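Local structure of Lmo2470 protein (Listeria monocytogenes EGD-e, 5HL3) at residues A[296-302]-A[339-345]. The protein is a calcium-binding internalin with leucine-rich repeats that interacts with afadin and facilitates the crossing of basement membranes by the bacterium. Numbering follows the deposited sequence.
Sequences LVSPEVT and DVSYNHN. With CA (calcium ion), chain H.
With OG1 of Thr-302 set between its backbone N and carbonyl carbon (chi1 66°) and the imidazole of His-344 swung beside its own backbone N (chi1 -65°), the two groups meet from opposite directions on an antiparallel β ladder, in the mixed sheet that follows the leucine-rich repeats. OG1 lies in the ring plane at the edge of His-344, 3.1 Å from NE2; hydroxyl and imidazole can each give or accept, so either may be the donor. In the backbone, Thr-302 and Ser-341 form a hydrogen-bonded pair, Thr-302 N reaching Ser-341 O almost straight (173°) and Ser-341 N returning a bond to Thr-302 O.

On the other face of the sheet β-branched Val-301 sets CG1 3.9 Å from Val-340 CG1 and CG2 against Tyr-342 CB, while CD2 of Leu-296 touches the edge of the Tyr-342 ring. Helix 285-292 packs on this apolar side, with Tyr-287 edge-to-face on Tyr-342.

At Asn-343 the strand turns a corner with positive phi, a conformation asparagine tolerates well. Its OD1 accepts Val-297 N at 2.8 Å in the carbonyl plane, and ND2 bonds to Gln-263, so the amide is held at both ends. Small Ser-298 gives its OG proton to His-344 O. Two waters replace direct backbone pairing here, both donating to Glu-300 O and accepting from Asn-343 N and His-344 N respectively.

Asp-339 links the ladder to calcium, whose site Ser-353 and Asp-355 also share: OD1 accepts Ser-341 OG through its syn lone pair, and OD2 binds the calcium ion at 2.5 Å.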
loop_
_atom_site.group_PDB
_atom_site.type_symbol
_atom_site.label_atom_id
_atom_site.label_comp_id
_atom_site.label_asym_id
_atom_site.label_seq_id
_atom_site.Cartn_x
_atom_site.Cartn_y
_atom_site.Cartn_z
ATOM N N LEU A 296 5.208 -24.502 -7.469
ATOM C CA LEU A 296 3.891 -25.099 -7.543
ATOM C C LEU A 296 3.542 -25.905 -6.312
ATOM O O LEU A 296 4.386 -26.623 -5.771
ATOM C CB LEU A 296 3.785 -26.015 -8.766
ATOM C CG LEU A 296 4.041 -25.383 -10.136
ATOM C CD1 LEU A 296 4.021 -26.484 -11.218
ATOM C CD2 LEU A 296 3.079 -24.252 -10.448
ATOM N N VAL A 297 2.282 -25.808 -5.904
ATOM C CA VAL A 297 1.732 -26.634 -4.802
ATOM C C VAL A 297 1.000 -27.896 -5.285
ATOM O O VAL A 297 0.629 -28.761 -4.484
ATOM C CB VAL A 297 0.793 -25.807 -3.871
ATOM C CG1 VAL A 297 1.518 -24.633 -3.231
ATOM C CG2 VAL A 297 -0.477 -25.357 -4.599
ATOM N N SER A 298 0.732 -27.961 -6.590
ATOM C CA SER A 298 0.099 -29.131 -7.219
ATOM C C SER A 298 0.608 -29.185 -8.667
ATOM O O SER A 298 0.877 -28.155 -9.249
ATOM C CB SER A 298 -1.419 -28.994 -7.196
ATOM O OG SER A 298 -1.834 -27.856 -7.893
ATOM N N PRO A 299 0.723 -30.405 -9.243
ATOM C CA PRO A 299 1.361 -30.522 -10.566
ATOM C C PRO A 299 0.451 -30.449 -11.784
ATOM O O PRO A 299 0.937 -30.208 -12.885
ATOM C CB PRO A 299 2.011 -31.913 -10.498
ATOM C CG PRO A 299 1.084 -32.688 -9.611
ATOM C CD PRO A 299 0.688 -31.701 -8.539
ATOM N N GLU A 300 -0.840 -30.663 -11.605
ATOM C CA GLU A 300 -1.739 -30.806 -12.749
ATOM C C GLU A 300 -1.920 -29.522 -13.548
ATOM O O GLU A 300 -1.981 -28.429 -12.978
ATOM C CB GLU A 300 -3.111 -31.302 -12.299
ATOM C CG GLU A 300 -3.148 -32.703 -11.711
ATOM C CD GLU A 300 -2.708 -32.833 -10.260
ATOM O OE1 GLU A 300 -2.534 -31.809 -9.550
ATOM O OE2 GLU A 300 -2.539 -34.020 -9.838
ATOM N N VAL A 301 -2.013 -29.667 -14.870
ATOM C CA VAL A 301 -2.314 -28.584 -15.778
ATOM C C VAL A 301 -3.574 -29.012 -16.541
ATOM O O VAL A 301 -3.576 -30.060 -17.192
ATOM C CB VAL A 301 -1.152 -28.361 -16.755
ATOM C CG1 VAL A 301 -1.489 -27.280 -17.781
ATOM C CG2 VAL A 301 0.147 -28.095 -15.988
ATOM N N THR A 302 -4.637 -28.204 -16.455
ATOM C CA THR A 302 -5.941 -28.539 -17.027
ATOM C C THR A 302 -6.352 -27.538 -18.087
ATOM O O THR A 302 -5.885 -26.419 -18.113
ATOM C CB THR A 302 -7.019 -28.556 -15.912
ATOM O OG1 THR A 302 -7.196 -27.236 -15.376
ATOM C CG2 THR A 302 -6.645 -29.537 -14.827
ATOM N N ASP A 339 -9.487 -21.977 -21.755
ATOM C CA ASP A 339 -8.813 -21.697 -20.477
ATOM C C ASP A 339 -7.844 -22.805 -20.173
ATOM O O ASP A 339 -8.190 -23.977 -20.337
ATOM C CB ASP A 339 -9.825 -21.599 -19.347
ATOM C CG ASP A 339 -9.190 -21.649 -17.975
ATOM O OD1 ASP A 339 -8.574 -22.665 -17.576
ATOM O OD2 ASP A 339 -9.380 -20.709 -17.247
ATOM N N VAL A 340 -6.612 -22.443 -19.808
ATOM C CA VAL A 340 -5.655 -23.385 -19.230
ATOM C C VAL A 340 -5.369 -22.896 -17.812
ATOM O O VAL A 340 -5.072 -21.711 -17.587
ATOM C CB VAL A 340 -4.355 -23.484 -20.045
ATOM C CG1 VAL A 340 -3.209 -24.114 -19.251
ATOM C CG2 VAL A 340 -4.585 -24.331 -21.265
ATOM N N SER A 341 -5.472 -23.820 -16.873
ATOM C CA SER A 341 -5.266 -23.514 -15.459
ATOM C C SER A 341 -4.257 -24.474 -14.849
ATOM O O SER A 341 -4.189 -25.646 -15.230
ATOM C CB SER A 341 -6.591 -23.570 -14.711
ATOM O OG SER A 341 -7.429 -22.452 -15.073
ATOM N N TYR A 342 -3.496 -23.979 -13.880
ATOM C CA TYR A 342 -2.537 -24.798 -13.164
ATOM C C TYR A 342 -2.371 -24.228 -11.752
ATOM O O TYR A 342 -2.934 -23.181 -11.393
ATOM C CB TYR A 342 -1.211 -24.881 -13.934
ATOM C CG TYR A 342 -0.444 -23.598 -13.983
ATOM C CD1 TYR A 342 -0.658 -22.644 -15.005
ATOM C CD2 TYR A 342 0.474 -23.284 -12.972
ATOM C CE1 TYR A 342 0.048 -21.470 -15.018
ATOM C CE2 TYR A 342 1.180 -22.113 -13.003
ATOM C CZ TYR A 342 0.944 -21.188 -14.001
ATOM O OH TYR A 342 1.631 -20.000 -14.017
ATOM N N ASN A 343 -1.577 -24.937 -10.948
ATOM C CA ASN A 343 -1.369 -24.553 -9.530
ATOM C C ASN A 343 -2.690 -24.451 -8.788
ATOM O O ASN A 343 -2.885 -23.610 -7.927
ATOM C CB ASN A 343 -0.525 -23.256 -9.364
ATOM C CG ASN A 343 0.224 -23.243 -8.064
ATOM O OD1 ASN A 343 0.674 -24.287 -7.643
ATOM N ND2 ASN A 343 0.333 -22.086 -7.410
ATOM N N HIS A 344 -3.620 -25.337 -9.120
ATOM C CA HIS A 344 -4.874 -25.365 -8.404
ATOM C C HIS A 344 -4.629 -25.674 -6.920
ATOM O O HIS A 344 -3.943 -26.646 -6.579
ATOM C CB HIS A 344 -5.777 -26.485 -8.922
ATOM C CG HIS A 344 -6.218 -26.322 -10.338
ATOM N ND1 HIS A 344 -7.348 -25.622 -10.683
ATOM C CD2 HIS A 344 -5.731 -26.844 -11.486
ATOM C CE1 HIS A 344 -7.538 -25.707 -11.986
ATOM N NE2 HIS A 344 -6.560 -26.439 -12.498
ATOM N N ASN A 345 -5.195 -24.844 -6.064
ATOM C CA ASN A 345 -5.110 -25.037 -4.620
ATOM C C ASN A 345 -6.526 -24.963 -4.100
ATOM O O ASN A 345 -7.066 -23.887 -3.812
ATOM C CB ASN A 345 -4.214 -23.999 -3.961
ATOM C CG ASN A 345 -3.891 -24.356 -2.522
ATOM O OD1 ASN A 345 -4.678 -25.022 -1.855
ATOM N ND2 ASN A 345 -2.746 -23.926 -2.044
HETATM CA CA CA H . -9.898 -18.328 -16.620
HETATM O O HOH W 1 0.204 -27.070 -11.667
HETATM O O HOH W 2 -2.895 -27.964 -10.398
HETATM O O HOH W 3 -8.729 -25.391 -17.074
HETATM O O HOH W 4 -8.383 -16.476 -15.949
HETATM O O HOH W 5 -10.818 -18.856 -14.575
HETATM O O HOH W 6 -12.061 -19.030 -17.476
HETATM O O HOH W 7 -11.360 -16.421 -16.447
#